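Local structure of mialostatin (Ixodes ricinus, 6ZTK) at residues Y120-P123 against W124-I127. The protein inhibits papain-type cysteine proteases of the tick midgut and of the host, among them cathepsins L, B and C, and so restrains digestion of blood proteins. Residues are numbered along the deposited sequence; the frame is centred on the assembly and turned at random.
With TRT (fragment of triton X-100), chain C.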
ATOM      1  N   TYR A 120      -5.084  -6.770  -7.705  1.00 14.68           N
ATOM      2  CA  TYR A 120      -5.217  -7.641  -8.901  1.00 14.45           C
ATOM      3  C   TYR A 120      -4.309  -7.096  -9.994  1.00 14.46           C
ATOM      4  O   TYR A 120      -4.366  -5.883 -10.274  1.00 15.40           O
ATOM      5  CB  TYR A 120      -6.656  -7.627  -9.355  1.00 14.74           C
ATOM      6  CG  TYR A 120      -6.940  -8.258 -10.675  1.00 16.07           C
ATOM      7  CD1 TYR A 120      -6.930  -9.626 -10.819  1.00 15.88           C
ATOM      8  CD2 TYR A 120      -7.262  -7.471 -11.753  1.00 18.17           C
ATOM      9  CE1 TYR A 120      -7.202 -10.247 -12.020  1.00 16.31           C
ATOM     10  CE2 TYR A 120      -7.547  -8.072 -12.982  1.00 20.03           C
ATOM     11  CZ  TYR A 120      -7.522  -9.453 -13.103  1.00 18.48           C
ATOM     12  OH  TYR A 120      -7.844 -10.031 -14.309  1.00 23.55           O
ATOM     13  N   THR A 121      -3.510  -7.936 -10.613  1.00 13.08           N
ATOM     14  CA  THR A 121      -2.676  -7.486 -11.745  1.00 15.43           C
ATOM     15  C   THR A 121      -2.825  -8.412 -12.931  1.00 16.14           C
ATOM     16  O   THR A 121      -3.100  -9.619 -12.795  1.00 14.24           O
ATOM     17  CB  THR A 121      -1.202  -7.412 -11.346  1.00 15.13           C
ATOM     18  OG1 THR A 121      -0.604  -8.703 -11.228  1.00 15.08           O
ATOM     19  CG2 THR A 121      -0.987  -6.664 -10.056  1.00 16.73           C
ATOM     20  N   VAL A 122      -2.603  -7.828 -14.112  1.00 16.84           N
ATOM     21  CA  VAL A 122      -2.505  -8.603 -15.374  1.00 17.19           C
ATOM     22  C   VAL A 122      -1.167  -8.194 -15.979  1.00 18.38           C
ATOM     23  O   VAL A 122      -1.038  -7.136 -16.588  1.00 21.37           O
ATOM     24  CB  VAL A 122      -3.719  -8.384 -16.277  1.00 17.85           C
ATOM     25  CG1 VAL A 122      -3.558  -9.278 -17.495  1.00 20.35           C
ATOM     26  CG2 VAL A 122      -5.045  -8.594 -15.585  1.00 20.25           C
ATOM     27  N   PRO A 123      -0.080  -8.898 -15.675  1.00 16.80           N
ATOM     28  CA  PRO A 123       1.266  -8.398 -15.981  1.00 20.54           C
ATOM     29  C   PRO A 123       1.460  -8.174 -17.481  1.00 21.13           C
ATOM     30  O   PRO A 123       2.115  -7.183 -17.831  1.00 25.44           O
ATOM     31  CB  PRO A 123       2.246  -9.423 -15.421  1.00 21.24           C
ATOM     32  CG  PRO A 123       1.437 -10.434 -14.653  1.00 23.45           C
ATOM     33  CD  PRO A 123      -0.005 -10.035 -14.763  1.00 17.77           C
ATOM     34  N   TRP A 124       0.882  -9.041 -18.290  1.00 20.63           N
ATOM     35  CA  TRP A 124       1.057  -8.959 -19.766  1.00 23.49           C
ATOM     36  C   TRP A 124       0.246  -7.817 -20.338  1.00 30.28           C
ATOM     37  O   TRP A 124       0.467  -7.548 -21.538  1.00 31.86           O
ATOM     38  CB  TRP A 124       0.689 -10.258 -20.463  1.00 21.87           C
ATOM     39  CG  TRP A 124      -0.707 -10.748 -20.291  1.00 21.85           C
ATOM     40  CD1 TRP A 124      -1.790 -10.508 -21.096  1.00 23.56           C
ATOM     41  CD2 TRP A 124      -1.200 -11.550 -19.201  1.00 19.29           C
ATOM     42  NE1 TRP A 124      -2.879 -11.154 -20.632  1.00 22.86           N
ATOM     43  CE2 TRP A 124      -2.568 -11.811 -19.448  1.00 19.45           C
ATOM     44  CE3 TRP A 124      -0.619 -12.132 -18.067  1.00 18.90           C
ATOM     45  CZ2 TRP A 124      -3.343 -12.620 -18.624  1.00 20.14           C
ATOM     46  CZ3 TRP A 124      -1.406 -12.887 -17.232  1.00 17.83           C
ATOM     47  CH2 TRP A 124      -2.755 -13.124 -17.488  1.00 20.46           C
ATOM     48  N   GLN A 125      -0.606  -7.157 -19.533  1.00 27.69           N
ATOM     49  CA  GLN A 125      -1.370  -5.954 -19.968  1.00 28.73           C
ATOM     50  C   GLN A 125      -0.993  -4.743 -19.139  1.00 28.75           C
ATOM     51  O   GLN A 125      -1.710  -3.755 -19.254  1.00 34.89           O
ATOM     52  CB  GLN A 125      -2.851  -6.216 -19.842  1.00 31.26           C
ATOM     53  CG  GLN A 125      -3.358  -7.316 -20.732  1.00 37.33           C
ATOM     54  CD  GLN A 125      -4.837  -7.150 -20.922  1.00 46.87           C
ATOM     55  OE1 GLN A 125      -5.652  -7.789 -20.252  1.00 51.98           O
ATOM     56  NE2 GLN A 125      -5.186  -6.262 -21.843  1.00 58.51           N
ATOM     57  N   ASN A 126       0.040  -4.840 -18.312  1.00 27.85           N
ATOM     58  CA  ASN A 126       0.469  -3.782 -17.351  1.00 33.95           C
ATOM     59  C   ASN A 126      -0.723  -3.199 -16.568  1.00 35.24           C
ATOM     60  O   ASN A 126      -0.702  -1.970 -16.293  1.00 36.90           O
ATOM     61  CB  ASN A 126       1.271  -2.682 -18.074  1.00 40.76           C
ATOM     62  CG  ASN A 126       2.054  -1.808 -17.112  1.00 47.74           C
ATOM     63  OD1 ASN A 126       2.839  -2.293 -16.287  1.00 50.05           O
ATOM     64  ND2 ASN A 126       1.842  -0.504 -17.210  1.00 60.58           N
ATOM     65  N   ILE A 127      -1.706  -4.019 -16.177  1.00 30.38           N
ATOM     66  CA  ILE A 127      -2.911  -3.625 -15.384  1.00 28.42           C
ATOM     67  C   ILE A 127      -2.678  -3.899 -13.903  1.00 24.90           C
ATOM     68  O   ILE A 127      -2.116  -4.948 -13.565  1.00 19.35           O
ATOM     69  CB  ILE A 127      -4.121  -4.421 -15.849  1.00 27.51           C
ATOM     70  CG1 ILE A 127      -4.597  -3.936 -17.217  1.00 33.48           C
ATOM     71  CG2 ILE A 127      -5.260  -4.420 -14.817  1.00 31.78           C
ATOM     72  CD1 ILE A 127      -5.864  -4.605 -17.607  1.00 33.49           C
TER
HETATM   73  O24 TRT C 501     -16.284  -5.037 -11.289  0.50 26.37           O
HETATM   74  C23 TRT C 501     -15.106  -5.079 -12.041  0.50 30.51           C
HETATM   75  C22 TRT C 501     -14.060  -4.306 -11.276  0.50 33.55           C
HETATM   76  O21 TRT C 501     -12.904  -5.113 -11.061  0.50 30.06           O
HETATM   77  C20 TRT C 501     -12.936  -5.892  -9.869  0.50 26.66           C
HETATM   78  C19 TRT C 501     -12.706  -7.348 -10.214  0.50 26.39           C
HETATM   79  O18 TRT C 501     -11.475  -7.490 -10.911  0.50 24.14           O
HETATM   80  C17 TRT C 501     -11.365  -8.714 -11.646  0.50 20.53           C
HETATM   81  C16 TRT C 501     -10.720  -9.824 -10.826  0.50 21.48           C
HETATM   82  O15 TRT C 501     -11.021  -9.634  -9.437  0.50 19.11           O
HETATM   83  C12 TRT C 501     -10.878 -10.694  -8.566  0.50 16.29           C
HETATM   84  C13 TRT C 501      -9.834 -11.600  -8.639  0.50 15.63           C
HETATM   85  C14 TRT C 501      -9.745 -12.639  -7.722  0.50 16.83           C
HETATM   86  C11 TRT C 501     -11.805 -10.811  -7.551  0.50 15.54           C
HETATM   87  C10 TRT C 501     -11.686 -11.831  -6.626  0.50 14.90           C
HETATM   88  C9  TRT C 501     -10.684 -12.786  -6.697  0.50 15.54           C
HETATM   89  C6  TRT C 501     -10.659 -13.981  -5.729  0.50 15.81           C
HETATM   90  C8  TRT C 501     -11.377 -15.036  -6.572  0.50 16.90           C
HETATM   91  C7  TRT C 501     -11.495 -13.804  -4.452  0.50 15.40           C
HETATM   92  C5  TRT C 501      -9.255 -14.598  -5.493  0.50 15.22           C
HETATM   93  C1  TRT C 501      -8.206 -13.979  -4.545  0.50 15.08           C
HETATM   94  C2  TRT C 501      -8.571 -14.324  -3.107  0.50 16.56           C
HETATM   95  C4  TRT C 501      -8.146 -12.471  -4.695  0.50 15.21           C
HETATM   96  C3  TRT C 501      -6.824 -14.553  -4.876  0.50 14.40           C
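The hairpin loop between strands 113-122 and 127-136, the last two of the antiparallel cystatin sheet, carries the Pro-Trp pair (Pro123-Trp124) of the second binding hairpin, consistent with a role in entering the protease cleft, as in other cystatins. It closes through a G1 beta bulge in which Asn126 and Ile127 both face Val122. Val122 and Ile127 form a hydrogen-bonded antiparallel pair: Val122 N donates to Ile127 O at 3.0 Å, and Ile127 N returns a bond of 3.2 Å to Val122 O. That same carbonyl oxygen also accepts Gln125 N at 3.0 Å, and its two donors arrive from opposite faces of the carbonyl plane. One step on, Asn126 N bonds to Pro123 O from well above that carbonyl plane. Asn126, in the left-handed helical conformation, completes the reversal.

Trp124 folds back over the strand end. Its chi1 of 60° sets CG between the backbone N and the carbonyl carbon, turning the indole onto Val122, whose CG1 sits 3.6 Å from the centroid of the six-membered ring in a CH-pi contact over the face. The Gln125 chain flanks the same methyl, while Val122 CB meets Ile127 CB at 4.0 Å.

On the strand leading into the turn, Thr121 OG1 is hydrogen-bonded to Val78 O. Tyr120 belongs to the detergent pocket with Trp33, Gln73, Arg129 and Leu131; TRT C16 lies over the centre of its ring, 3.7 Å from Tyr120 CE1. Backbone bonds thus fix the loop's shape, whereas the exposed indole is held on the strand by apolar contact.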